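Local coordinates for protein Isomerase/lactonizing enzyme (PDB 2NQL) that belongs to the enolase superfamily, pairing a mandelate racemase/muconate lactonizing enzyme-type N-terminal domain with a barrel-like C-terminal domain that holds a sodium ion, at residues I278-E289 / H308-T317. Sequence-based numbering, arbitrary orientation.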
loop_
_atom_site.group_PDB
_atom_site.type_symbol
_atom_site.label_atom_id
_atom_site.label_comp_id
_atom_site.label_asym_id
_atom_site.label_seq_id
_atom_site.Cartn_x
_atom_site.Cartn_y
_atom_site.Cartn_z
ATOM N N ILE A 278 -9.150 -15.723 -1.874
ATOM C CA ILE A 278 -10.205 -16.695 -2.118
ATOM C C ILE A 278 -9.821 -17.700 -3.206
ATOM O O ILE A 278 -10.351 -18.811 -3.239
ATOM C CB ILE A 278 -11.588 -16.040 -2.353
ATOM C CG1 ILE A 278 -11.645 -15.333 -3.719
ATOM C CG2 ILE A 278 -11.937 -15.083 -1.169
ATOM C CD1 ILE A 278 -13.029 -14.915 -4.149
ATOM N N GLU A 279 -8.872 -17.318 -4.064
ATOM C CA GLU A 279 -8.297 -18.232 -5.061
ATOM C C GLU A 279 -7.471 -19.374 -4.442
ATOM O O GLU A 279 -7.261 -20.405 -5.078
ATOM C CB GLU A 279 -7.524 -17.452 -6.147
ATOM C CG GLU A 279 -8.453 -16.683 -7.141
ATOM C CD GLU A 279 -7.778 -15.538 -7.935
ATOM O OE1 GLU A 279 -6.559 -15.274 -7.771
ATOM O OE2 GLU A 279 -8.491 -14.885 -8.735
ATOM N N ARG A 280 -7.049 -19.196 -3.188
ATOM C CA ARG A 280 -6.242 -20.175 -2.457
ATOM C C ARG A 280 -6.864 -20.735 -1.165
ATOM O O ARG A 280 -6.569 -21.867 -0.796
ATOM C CB ARG A 280 -4.872 -19.575 -2.132
ATOM C CG ARG A 280 -3.951 -19.408 -3.335
ATOM C CD ARG A 280 -2.637 -18.747 -2.925
ATOM N NE ARG A 280 -1.847 -19.592 -2.027
ATOM C CZ ARG A 280 -0.599 -19.328 -1.645
ATOM N NH1 ARG A 280 0.023 -18.232 -2.077
ATOM N NH2 ARG A 280 0.030 -20.165 -0.828
ATOM N N CYS A 281 -7.675 -19.935 -0.461
ATOM C CA CYS A 281 -8.137 -20.267 0.911
ATOM C C CYS A 281 -9.648 -20.529 0.956
ATOM O O CYS A 281 -10.359 -20.182 0.011
ATOM C CB CYS A 281 -7.785 -19.167 1.917
ATOM S SG CYS A 281 -6.144 -18.419 1.740
ATOM N N ARG A 282 -10.110 -21.151 2.051
ATOM C CA ARG A 282 -11.546 -21.312 2.343
ATOM C C ARG A 282 -12.086 -20.213 3.272
ATOM O O ARG A 282 -12.004 -20.307 4.500
ATOM C CB ARG A 282 -11.838 -22.691 2.933
ATOM C CG ARG A 282 -12.093 -23.745 1.879
ATOM C CD ARG A 282 -12.139 -25.137 2.470
ATOM N NE ARG A 282 -11.601 -26.102 1.514
ATOM C CZ ARG A 282 -11.153 -27.313 1.830
ATOM N NH1 ARG A 282 -11.176 -27.737 3.091
ATOM N NH2 ARG A 282 -10.678 -28.102 0.873
ATOM N N ILE A 283 -12.615 -19.163 2.652
ATOM C CA ILE A 283 -13.016 -17.960 3.380
ATOM C C ILE A 283 -14.536 -18.012 3.504
ATOM O O ILE A 283 -15.261 -18.018 2.504
ATOM C CB ILE A 283 -12.540 -16.649 2.643
ATOM C CG1 ILE A 283 -10.998 -16.591 2.484
ATOM C CG2 ILE A 283 -13.084 -15.387 3.335
ATOM C CD1 ILE A 283 -10.176 -16.880 3.755
ATOM N N ALA A 284 -15.007 -18.028 4.740
ATOM C CA ALA A 284 -16.436 -18.108 4.998
ATOM C C ALA A 284 -17.070 -16.721 4.967
ATOM O O ALA A 284 -18.203 -16.563 4.507
ATOM C CB ALA A 284 -16.674 -18.755 6.314
ATOM N N ILE A 285 -16.334 -15.720 5.459
ATOM C CA ILE A 285 -16.877 -14.376 5.664
ATOM C C ILE A 285 -15.812 -13.366 5.239
ATOM O O ILE A 285 -14.649 -13.504 5.611
ATOM C CB ILE A 285 -17.224 -14.135 7.157
ATOM C CG1 ILE A 285 -18.381 -15.042 7.606
ATOM C CG2 ILE A 285 -17.602 -12.658 7.436
ATOM C CD1 ILE A 285 -18.280 -15.433 9.054
ATOM N N VAL A 286 -16.224 -12.365 4.471
ATOM C CA VAL A 286 -15.415 -11.157 4.314
ATOM C C VAL A 286 -15.918 -9.958 5.097
ATOM O O VAL A 286 -17.129 -9.750 5.264
ATOM C CB VAL A 286 -15.109 -10.796 2.847
ATOM C CG1 VAL A 286 -14.295 -11.917 2.186
ATOM C CG2 VAL A 286 -16.377 -10.495 2.057
ATOM N N GLN A 287 -14.962 -9.166 5.566
ATOM C CA GLN A 287 -15.214 -8.123 6.570
ATOM C C GLN A 287 -14.686 -6.768 6.124
ATOM O O GLN A 287 -13.817 -6.204 6.821
ATOM C CB GLN A 287 -14.567 -8.500 7.915
ATOM C CG GLN A 287 -15.058 -9.839 8.491
ATOM C CD GLN A 287 -14.256 -10.268 9.683
ATOM O OE1 GLN A 287 -13.051 -10.468 9.588
ATOM N NE2 GLN A 287 -14.911 -10.369 10.838
ATOM N N PRO A 288 -15.208 -6.236 4.992
ATOM C CA PRO A 288 -14.635 -5.006 4.470
ATOM C C PRO A 288 -14.800 -3.829 5.440
ATOM O O PRO A 288 -15.791 -3.740 6.167
ATOM C CB PRO A 288 -15.440 -4.757 3.187
ATOM C CG PRO A 288 -16.731 -5.502 3.371
ATOM C CD PRO A 288 -16.322 -6.714 4.142
ATOM N N GLU A 289 -13.806 -2.955 5.442
ATOM C CA GLU A 289 -13.848 -1.709 6.154
ATOM C C GLU A 289 -13.977 -0.534 5.193
ATOM O O GLU A 289 -13.040 -0.202 4.443
ATOM C CB GLU A 289 -12.604 -1.579 7.053
ATOM C CG GLU A 289 -12.435 -0.181 7.743
ATOM C CD GLU A 289 -13.729 0.332 8.387
ATOM O OE1 GLU A 289 -14.231 -0.325 9.332
ATOM O OE2 GLU A 289 -14.247 1.398 7.952
ATOM N N HIS A 308 -19.189 -16.333 -5.079
ATOM C CA HIS A 308 -18.521 -17.451 -4.449
ATOM C C HIS A 308 -19.235 -17.924 -3.192
ATOM O O HIS A 308 -18.729 -18.778 -2.449
ATOM C CB HIS A 308 -17.053 -17.103 -4.208
ATOM C CG HIS A 308 -16.260 -17.018 -5.474
ATOM N ND1 HIS A 308 -15.673 -18.119 -6.060
ATOM C CD2 HIS A 308 -15.910 -15.952 -6.235
ATOM C CE1 HIS A 308 -15.017 -17.738 -7.144
ATOM N NE2 HIS A 308 -15.147 -16.428 -7.271
ATOM N N GLY A 309 -20.431 -17.364 -2.976
ATOM C CA GLY A 309 -21.248 -17.669 -1.813
ATOM C C GLY A 309 -20.568 -17.378 -0.493
ATOM O O GLY A 309 -20.718 -18.129 0.460
ATOM N N ILE A 310 -19.791 -16.295 -0.451
ATOM C CA ILE A 310 -19.097 -15.876 0.766
ATOM C C ILE A 310 -19.992 -14.839 1.454
ATOM O O ILE A 310 -20.451 -13.904 0.796
ATOM C CB ILE A 310 -17.685 -15.270 0.410
ATOM C CG1 ILE A 310 -16.821 -16.362 -0.263
ATOM C CG2 ILE A 310 -16.985 -14.711 1.683
ATOM C CD1 ILE A 310 -15.514 -15.892 -0.889
ATOM N N ASP A 311 -20.250 -15.021 2.756
ATOM C CA ASP A 311 -21.008 -14.029 3.556
ATOM C C ASP A 311 -20.234 -12.713 3.720
ATOM O O ASP A 311 -19.017 -12.710 3.742
ATOM C CB ASP A 311 -21.344 -14.596 4.934
ATOM C CG ASP A 311 -22.365 -15.732 4.862
ATOM O OD1 ASP A 311 -23.039 -15.869 3.824
ATOM O OD2 ASP A 311 -22.493 -16.480 5.841
ATOM N N VAL A 312 -20.956 -11.606 3.819
ATOM C CA VAL A 312 -20.345 -10.288 4.023
ATOM C C VAL A 312 -20.812 -9.734 5.373
ATOM O O VAL A 312 -22.019 -9.552 5.603
ATOM C CB VAL A 312 -20.715 -9.324 2.884
ATOM C CG1 VAL A 312 -20.109 -7.939 3.132
ATOM C CG2 VAL A 312 -20.274 -9.905 1.514
ATOM N N ILE A 313 -19.855 -9.517 6.272
ATOM C CA ILE A 313 -20.124 -8.920 7.590
ATOM C C ILE A 313 -19.097 -7.799 7.826
ATOM O O ILE A 313 -18.007 -8.063 8.347
ATOM C CB ILE A 313 -20.091 -9.990 8.722
ATOM C CG1 ILE A 313 -21.029 -11.170 8.394
ATOM C CG2 ILE A 313 -20.475 -9.378 10.067
ATOM C CD1 ILE A 313 -20.945 -12.314 9.362
ATOM N N PRO A 314 -19.415 -6.571 7.366
ATOM C CA PRO A 314 -18.469 -5.464 7.404
ATOM C C PRO A 314 -17.987 -5.063 8.787
ATOM O O PRO A 314 -18.688 -5.240 9.805
ATOM C CB PRO A 314 -19.224 -4.324 6.729
ATOM C CG PRO A 314 -20.205 -5.008 5.829
ATOM C CD PRO A 314 -20.658 -6.159 6.697
ATOM N N HIS A 315 -16.768 -4.542 8.776
ATOM C CA HIS A 315 -16.048 -4.027 9.922
ATOM C C HIS A 315 -16.576 -2.636 10.294
ATOM O O HIS A 315 -17.232 -1.943 9.484
ATOM C CB HIS A 315 -14.575 -3.962 9.467
ATOM C CG HIS A 315 -13.599 -3.491 10.505
ATOM N ND1 HIS A 315 -13.034 -2.235 10.472
ATOM C CD2 HIS A 315 -13.034 -4.126 11.556
ATOM C CE1 HIS A 315 -12.175 -2.113 11.467
ATOM N NE2 HIS A 315 -12.149 -3.251 12.135
ATOM N N ALA A 316 -16.275 -2.228 11.523
ATOM C CA ALA A 316 -16.510 -0.861 11.985
ATOM C C ALA A 316 -15.377 -0.431 12.912
ATOM O O ALA A 316 -14.692 -1.276 13.533
ATOM C CB ALA A 316 -17.882 -0.761 12.715
ATOM N N THR A 317 -15.187 0.876 13.020
ATOM C CA THR A 317 -14.005 1.416 13.647
ATOM C C THR A 317 -14.191 2.852 14.131
ATOM O O THR A 317 -15.247 3.450 13.941
ATOM C CB THR A 317 -12.773 1.286 12.702
ATOM O OG1 THR A 317 -11.586 1.551 13.455
ATOM C CG2 THR A 317 -12.859 2.242 11.540
HETATM O O HOH W 1 -17.016 -8.162 10.884
HETATM O O HOH W 2 -17.185 -0.723 6.960
#
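Glu289 and His315 meet through a histidine–carboxylate hydrogen bond: ND1 of His315 donates to OE1 of Glu289 at 2.5 Å. OE1 accepts with its anti lone pair and lies tilted from the imidazole plane, while carboxylate and ring planes stand 80° apart. Glu289 reaches the ring edge because its chain, with CG anti to the backbone N (chi1 172°), bends at chi2; from the N-cap of helix 290-293, its OE2 bonds Gly291 N, so both oxygens are held. His315 NE2 hydrogen-bonds a glycerol, and this side chain lies about 3 Å from the sodium ion bound by Glu240 and Glu266.

Upstream the backbones pair in parallel through hydrogen bonds Val286 N to Asp311 O and Ile313 N to Val286 O, both 2.9 Å; Asp311 N to Ala284 O and His315 N to Pro288 O extend the ladder. Ile285 and Asp311 share one face, Val286 and Val312 the other (CG2 to CG2 4.0 Å). Ile285 CG2 packs on Ile313 CG1 (3.9 Å). Ile310 CD1 touches Ile278 CG2 at 3.7 Å, and Ile278 CD1 lies over a His308 ring face, 4.0 Å from the centroid (CH-pi).

Strands 285-286 and 311-312 are adjacent parallel strands of the TIM-barrel-like domain, joined by crossover helix 295-308, which packs on Val312 and Pro288; strand 262-264 flanks 285-286, and helix 322-331 covers Pro314 and Thr317.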